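Local coordinates for protein decaprenyl diphosphate synthase (Rhodobacter capsulatus, PDB 3MZV) that probably builds the long all-trans polyprenyl diphosphate precursor of the quinone side chain, adding isopentenyl diphosphate units to farnesyl diphosphate with magnesium as cofactor, at residues A79-V82 with E83-T87; H92-V96 with D97-Q101. All coordinates share one frame; numbering follows the deposited sequence.

Overall arrangement
Both contacts lie on one helix, 74-96, in the all-helical fold of the FPP/GGPP synthase family. Contact 1 comes first along the chain, in the buried middle of the helix; contact 2 follows at its C-terminal end, where the chain breaks out toward the short strand 101-102. Their centres are 19 Å apart and their nearest atoms about 5 Å, so they do not touch. Helices 19-32, 56-67, 114-133 and 138-161 surround contact 1, while contact 2 also meets the second subunit. One continuous helix thus runs from the packed interior to the aspartate-rich DDxxD sequence, which in relatives binds the magnesium that holds the allylic diphosphate.

Contact 1: A79-V82 with E83-T87; sequences AATV and EFIHT
From Ala79 to His86 the backbone is regular alpha-helix, with four successive i to i+4 bonds running from the amides of Glu83, Phe84, Ile85 and His86 back to the carbonyls of Ala79, Ala80, Thr81 and Val82. This is the middle of helix 74-96, a buried helix of the all-alpha isoprenoid synthase fold. The shortest of the four, Phe84 N to Ala80 O at 2.8 Å, is close to straight.

The contact between side chains is aliphatic: Thr81 CG2 meets Ile85 CD1 at 3.8 Å, the two chains crossing at a slant one turn apart. Ile85 has CG1 anti to its carbonyl carbon (chi1 -68°), which lays that branch back along the helix and brings CG1 to 3.3 Å from Thr81 O. In Thr81 a single rotamer (chi1 -59°) sets both branches, placing OG1 where it bonds to His77 O one turn earlier and CG2 where it meets Ile85. Beyond this pair lie Leu144, Ser148 and Ile151 of helix 138-161.

Phe84 also folds back over the preceding turn. Its CD2 comes within 3.3 Å of Ala80 O, and Thr81 CA sits at the ring edge, close to the ring plane; farther out the side chain meets Arg32 and Ser128. Glu83 leaves the helix on another side, its chain bent at chi2, and OE2 makes a salt bridge with Arg55 NH1.

Glu83 O carries two bonds from a single residue, the amide and the hydroxyl of Thr87. The two donors come from opposite faces of the carbonyl plane, with Thr87 OG1 lying 38° out of that plane and 2.8 Å from Glu83 O.

Contact 2: H92-V96 with D97-Q101; sequences HDDVV and DESRQ
Asp94 O takes the amide of Ser99 and Val95 O that of Glu98, the pair of bonds that makes the Schellman motif closing helix 74-96. Glu98, with positive phi, is its C-prime residue. The Ser99 N to Asp94 O bond, 2.9 Å, lies in the carbonyl plane on a lone pair. Glu98 N reaches Val95 O at the same length but from 68° above that carbonyl's plane. One step earlier a last helical bond, Asp97 N to Asp93 O, is longer at 3.2 Å yet almost straight.

Asp93, Asp94 and Asp97 form the DDxxD sequence of the family, which in relatives binds magnesium. Here the carboxylates of Asp93 and Asp97 face the same region, OD1 of the first 4.1 Å from OD2 of the second, their planes turned 48° apart. Asp94 has a partner of its own: OD2 makes a salt bridge with Arg102 NE. Its OD1, also hydrogen-bonded just beyond the segment, is 4.5 Å from Asp97 OD1.

The backbone carbonyl of Ser99 accepts from Thr107 OG1 and Asn109 ND2, tying the turn to the chain beyond the short hairpin. On the helix side Val95 packs on Val118 and Val96 on Lys115, both of the second subunit.

Ser99 OG donates a hydrogen bond to Asp97 OD1, though its modelled length of 2.5 Å is doubtfully short. With an alanine in place of Asp97, Ser99 OG would probably lose this acceptor and turn more freely, and the sequence would lack its third carboxylate. Asp97 has CG between its backbone N and carbonyl carbon (chi1 57°), which brings OD1 back to 3.3 Å from Asp93 O, two acceptors with no bond between them.

Contact 1: A79-V82 with E83-T87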
ATOM      1  N   ALA B  79      14.062   6.485  -9.686  1.00 30.47           N
ATOM      2  CA  ALA B  79      14.247   5.080 -10.143  1.00 31.59           C
ATOM      3  C   ALA B  79      14.063   4.075  -8.976  1.00 31.29           C
ATOM      4  O   ALA B  79      13.373   3.051  -9.155  1.00 30.38           O
ATOM      5  CB  ALA B  79      15.555   4.880 -10.830  1.00 31.12           C
ATOM      6  N   ALA B  80      14.622   4.393  -7.801  1.00 30.76           N
ATOM      7  CA  ALA B  80      14.419   3.560  -6.618  1.00 30.64           C
ATOM      8  C   ALA B  80      12.910   3.485  -6.219  1.00 31.45           C
ATOM      9  O   ALA B  80      12.373   2.432  -5.916  1.00 30.74           O
ATOM     10  CB  ALA B  80      15.242   4.042  -5.487  1.00 30.39           C
ATOM     11  N   THR B  81      12.226   4.620  -6.286  1.00 30.75           N
ATOM     12  CA  THR B  81      10.821   4.666  -5.960  1.00 31.75           C
ATOM     13  C   THR B  81       9.982   3.828  -6.918  1.00 31.36           C
ATOM     14  O   THR B  81       9.127   3.046  -6.494  1.00 31.04           O
ATOM     15  CB  THR B  81      10.270   6.165  -5.914  1.00 30.20           C
ATOM     16  OG1 THR B  81      10.992   6.934  -4.944  1.00 31.43           O
ATOM     17  CG2 THR B  81       8.785   6.169  -5.609  1.00 31.44           C
ATOM     18  N   VAL B  82      10.257   3.941  -8.203  1.00 31.81           N
ATOM     19  CA  VAL B  82       9.609   3.107  -9.220  1.00 31.04           C
ATOM     20  C   VAL B  82       9.827   1.604  -8.914  1.00 32.31           C
ATOM     21  O   VAL B  82       8.909   0.811  -8.967  1.00 32.18           O
ATOM     22  CB  VAL B  82      10.157   3.473 -10.607  1.00 31.40           C
ATOM     23  CG1 VAL B  82       9.803   2.413 -11.640  1.00 33.05           C
ATOM     24  CG2 VAL B  82       9.589   4.824 -11.032  1.00 29.14           C
ATOM     25  N   GLU B  83      11.022   1.233  -8.525  1.00 33.67           N
ATOM     26  CA  GLU B  83      11.270  -0.138  -8.205  1.00 35.71           C
ATOM     27  C   GLU B  83      10.586  -0.579  -6.922  1.00 35.84           C
ATOM     28  O   GLU B  83      10.078  -1.705  -6.864  1.00 36.48           O
ATOM     29  CB  GLU B  83      12.751  -0.392  -8.084  1.00 37.27           C
ATOM     30  CG  GLU B  83      13.045  -1.884  -8.025  1.00 43.10           C
ATOM     31  CD  GLU B  83      12.994  -2.585  -9.359  1.00 51.70           C
ATOM     32  OE1 GLU B  83      12.088  -2.329 -10.198  1.00 57.15           O
ATOM     33  OE2 GLU B  83      13.883  -3.452  -9.564  1.00 59.74           O
ATOM     34  N   PHE B  84      10.606   0.282  -5.890  1.00 35.03           N
ATOM     35  CA  PHE B  84       9.852  -0.002  -4.653  1.00 34.22           C
ATOM     36  C   PHE B  84       8.362  -0.231  -4.954  1.00 33.49           C
ATOM     37  O   PHE B  84       7.740  -1.163  -4.425  1.00 33.76           O
ATOM     38  CB  PHE B  84       9.998   1.133  -3.636  1.00 33.65           C
ATOM     39  CG  PHE B  84      11.266   1.070  -2.795  1.00 33.57           C
ATOM     40  CD1 PHE B  84      11.627  -0.074  -2.128  1.00 35.73           C
ATOM     41  CD2 PHE B  84      12.023   2.212  -2.605  1.00 37.76           C
ATOM     42  CE1 PHE B  84      12.756  -0.097  -1.300  1.00 39.09           C
ATOM     43  CE2 PHE B  84      13.114   2.219  -1.767  1.00 37.33           C
ATOM     44  CZ  PHE B  84      13.491   1.042  -1.119  1.00 39.09           C
ATOM     45  N   ILE B  85       7.774   0.626  -5.779  1.00 32.27           N
ATOM     46  CA  ILE B  85       6.375   0.481  -6.133  1.00 32.82           C
ATOM     47  C   ILE B  85       6.124  -0.845  -6.860  1.00 33.99           C
ATOM     48  O   ILE B  85       5.174  -1.578  -6.544  1.00 34.87           O
ATOM     49  CB  ILE B  85       5.870   1.690  -6.975  1.00 32.26           C
ATOM     50  CG1 ILE B  85       5.844   2.960  -6.109  1.00 32.05           C
ATOM     51  CG2 ILE B  85       4.500   1.416  -7.530  1.00 30.72           C
ATOM     52  CD1 ILE B  85       5.728   4.245  -6.930  1.00 30.33           C
ATOM     53  N   HIS B  86       7.002  -1.186  -7.796  1.00 33.74           N
ATOM     54  CA  HIS B  86       6.857  -2.444  -8.519  1.00 34.71           C
ATOM     55  C   HIS B  86       6.953  -3.590  -7.533  1.00 34.54           C
ATOM     56  O   HIS B  86       6.136  -4.507  -7.600  1.00 34.77           O
ATOM     57  CB  HIS B  86       7.904  -2.554  -9.612  1.00 34.75           C
ATOM     58  CG  HIS B  86       7.919  -3.865 -10.320  1.00 37.15           C
ATOM     59  ND1 HIS B  86       6.845  -4.331 -11.038  1.00 38.22           N
ATOM     60  CD2 HIS B  86       8.900  -4.792 -10.458  1.00 40.57           C
ATOM     61  CE1 HIS B  86       7.147  -5.498 -11.572  1.00 37.46           C
ATOM     62  NE2 HIS B  86       8.386  -5.803 -11.229  1.00 40.46           N
ATOM     63  N   THR B  87       7.920  -3.536  -6.616  1.00 34.78           N
ATOM     64  CA  THR B  87       8.132  -4.624  -5.695  1.00 35.58           C
ATOM     65  C   THR B  87       6.931  -4.796  -4.756  1.00 36.02           C
ATOM     66  O   THR B  87       6.472  -5.924  -4.494  1.00 35.53           O
ATOM     67  CB  THR B  87       9.447  -4.429  -4.884  1.00 36.46           C
ATOM     68  OG1 THR B  87      10.568  -4.292  -5.776  1.00 36.76           O
ATOM     69  CG2 THR B  87       9.702  -5.579  -3.965  1.00 37.56           C
TER

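Contact 2: H92-V96 with D97-Q101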
ATOM      1  N   HIS B  92       1.926  -7.775  -3.172  1.00 39.72           N
ATOM      2  CA  HIS B  92       0.453  -7.736  -3.036  1.00 40.77           C
ATOM      3  C   HIS B  92      -0.298  -8.597  -4.093  1.00 42.05           C
ATOM      4  O   HIS B  92      -1.286  -9.235  -3.755  1.00 43.83           O
ATOM      5  CB  HIS B  92      -0.036  -6.253  -3.047  1.00 38.87           C
ATOM      6  CG  HIS B  92       0.277  -5.517  -1.782  1.00 35.97           C
ATOM      7  ND1 HIS B  92      -0.307  -4.312  -1.445  1.00 34.42           N
ATOM      8  CD2 HIS B  92       1.085  -5.839  -0.748  1.00 30.78           C
ATOM      9  CE1 HIS B  92       0.133  -3.929  -0.262  1.00 34.45           C
ATOM     10  NE2 HIS B  92       0.977  -4.839   0.188  1.00 36.84           N
ATOM     11  N   ASP B  93       0.195  -8.672  -5.314  1.00 43.38           N
ATOM     12  CA  ASP B  93      -0.403  -9.521  -6.369  1.00 46.04           C
ATOM     13  C   ASP B  93      -0.352 -10.995  -5.949  1.00 46.79           C
ATOM     14  O   ASP B  93      -1.240 -11.752  -6.318  1.00 47.63           O
ATOM     15  CB  ASP B  93       0.301  -9.288  -7.752  1.00 46.50           C
ATOM     16  CG  ASP B  93      -0.580  -9.682  -9.002  1.00 51.97           C
ATOM     17  OD1 ASP B  93      -1.843  -9.733  -8.997  1.00 56.54           O
ATOM     18  OD2 ASP B  93       0.036  -9.938 -10.064  1.00 61.66           O
ATOM     19  N   ASP B  94       0.646 -11.383  -5.149  1.00 47.49           N
ATOM     20  CA  ASP B  94       0.829 -12.776  -4.711  1.00 49.56           C
ATOM     21  C   ASP B  94      -0.038 -13.150  -3.511  1.00 51.97           C
ATOM     22  O   ASP B  94      -0.379 -14.316  -3.334  1.00 52.46           O
ATOM     23  CB  ASP B  94       2.293 -13.047  -4.314  1.00 50.34           C
ATOM     24  CG  ASP B  94       3.238 -13.176  -5.521  1.00 50.12           C
ATOM     25  OD1 ASP B  94       2.772 -13.327  -6.663  1.00 51.60           O
ATOM     26  OD2 ASP B  94       4.469 -13.144  -5.303  1.00 54.75           O
ATOM     27  N   VAL B  95      -0.351 -12.194  -2.646  1.00 52.84           N
ATOM     28  CA  VAL B  95      -1.377 -12.419  -1.640  1.00 55.19           C
ATOM     29  C   VAL B  95      -2.720 -12.588  -2.350  1.00 57.08           C
ATOM     30  O   VAL B  95      -3.422 -13.581  -2.127  1.00 58.41           O
ATOM     31  CB  VAL B  95      -1.419 -11.279  -0.603  1.00 55.25           C
ATOM     32  CG1 VAL B  95      -2.610 -11.446   0.346  1.00 54.76           C
ATOM     33  CG2 VAL B  95      -0.112 -11.279   0.203  1.00 55.43           C
ATOM     34  N   VAL B  96      -3.027 -11.653  -3.248  1.00 58.54           N
ATOM     35  CA  VAL B  96      -4.310 -11.597  -3.981  1.00 60.13           C
ATOM     36  C   VAL B  96      -4.689 -12.943  -4.677  1.00 62.37           C
ATOM     37  O   VAL B  96      -5.759 -13.510  -4.387  1.00 62.58           O
ATOM     38  CB  VAL B  96      -4.327 -10.364  -4.953  1.00 58.93           C
ATOM     39  CG1 VAL B  96      -5.421 -10.446  -5.996  1.00 58.55           C
ATOM     40  CG2 VAL B  96      -4.479  -9.072  -4.134  1.00 59.70           C
ATOM     41  N   ASP B  97      -3.842 -13.464  -5.571  1.00 63.72           N
ATOM     42  CA  ASP B  97      -4.100 -14.824  -6.142  1.00 65.60           C
ATOM     43  C   ASP B  97      -3.441 -15.992  -5.347  1.00 67.56           C
ATOM     44  O   ASP B  97      -3.425 -17.147  -5.804  1.00 68.06           O
ATOM     45  CB  ASP B  97      -3.811 -14.887  -7.667  1.00 65.34           C
ATOM     46  CG  ASP B  97      -2.398 -14.481  -8.039  1.00 65.60           C
ATOM     47  OD1 ASP B  97      -1.459 -14.848  -7.314  1.00 69.27           O
ATOM     48  OD2 ASP B  97      -2.218 -13.801  -9.074  1.00 66.67           O
ATOM     49  N   GLU B  98      -2.965 -15.681  -4.135  1.00 69.01           N
ATOM     50  CA  GLU B  98      -2.377 -16.646  -3.195  1.00 70.93           C
ATOM     51  C   GLU B  98      -1.395 -17.600  -3.929  1.00 71.64           C
ATOM     52  O   GLU B  98      -1.605 -18.825  -4.005  1.00 73.30           O
ATOM     53  CB  GLU B  98      -3.488 -17.348  -2.367  1.00 72.27           C
ATOM     54  CG  GLU B  98      -3.775 -16.708  -0.958  1.00 73.90           C
ATOM     55  CD  GLU B  98      -4.971 -15.694  -0.880  1.00 75.67           C
ATOM     56  OE1 GLU B  98      -5.791 -15.629  -1.828  1.00 76.96           O
ATOM     57  OE2 GLU B  98      -5.104 -14.967   0.154  1.00 72.82           O
ATOM     58  N   SER B  99      -0.325 -17.010  -4.484  1.00 70.93           N
ATOM     59  CA  SER B  99       0.626 -17.734  -5.343  1.00 71.02           C
ATOM     60  C   SER B  99       1.762 -18.355  -4.540  1.00 71.91           C
ATOM     61  O   SER B  99       2.314 -17.725  -3.630  1.00 71.93           O
ATOM     62  CB  SER B  99       1.211 -16.809  -6.419  1.00 69.55           C
ATOM     63  OG  SER B  99       0.294 -16.603  -7.472  1.00 69.27           O
ATOM     64  N   ARG B 100       2.121 -19.588  -4.903  1.00 72.73           N
ATOM     65  CA  ARG B 100       3.121 -20.362  -4.151  1.00 73.88           C
ATOM     66  C   ARG B 100       4.565 -20.085  -4.621  1.00 73.43           C
ATOM     67  O   ARG B 100       5.503 -20.133  -3.806  1.00 74.46           O
ATOM     68  CB  ARG B 100       2.794 -21.864  -4.232  1.00 74.81           C
ATOM     69  N   GLN B 101       4.735 -19.794  -5.916  1.00 72.72           N
ATOM     70  CA  GLN B 101       6.055 -19.510  -6.494  1.00 72.36           C
ATOM     71  C   GLN B 101       6.114 -18.215  -7.312  1.00 70.77           C
ATOM     72  O   GLN B 101       5.142 -17.796  -7.941  1.00 69.70           O
ATOM     73  CB  GLN B 101       6.575 -20.711  -7.331  1.00 73.38           C
ATOM     74  CG  GLN B 101       6.113 -20.830  -8.815  1.00 73.06           C
ATOM     75  CD  GLN B 101       6.901 -21.916  -9.591  1.00 74.83           C
ATOM     76  OE1 GLN B 101       6.600 -22.148 -10.794  1.00 72.73           O
ATOM     77  NE2 GLN B 101       7.820 -22.536  -8.990  1.00 75.78           N
TER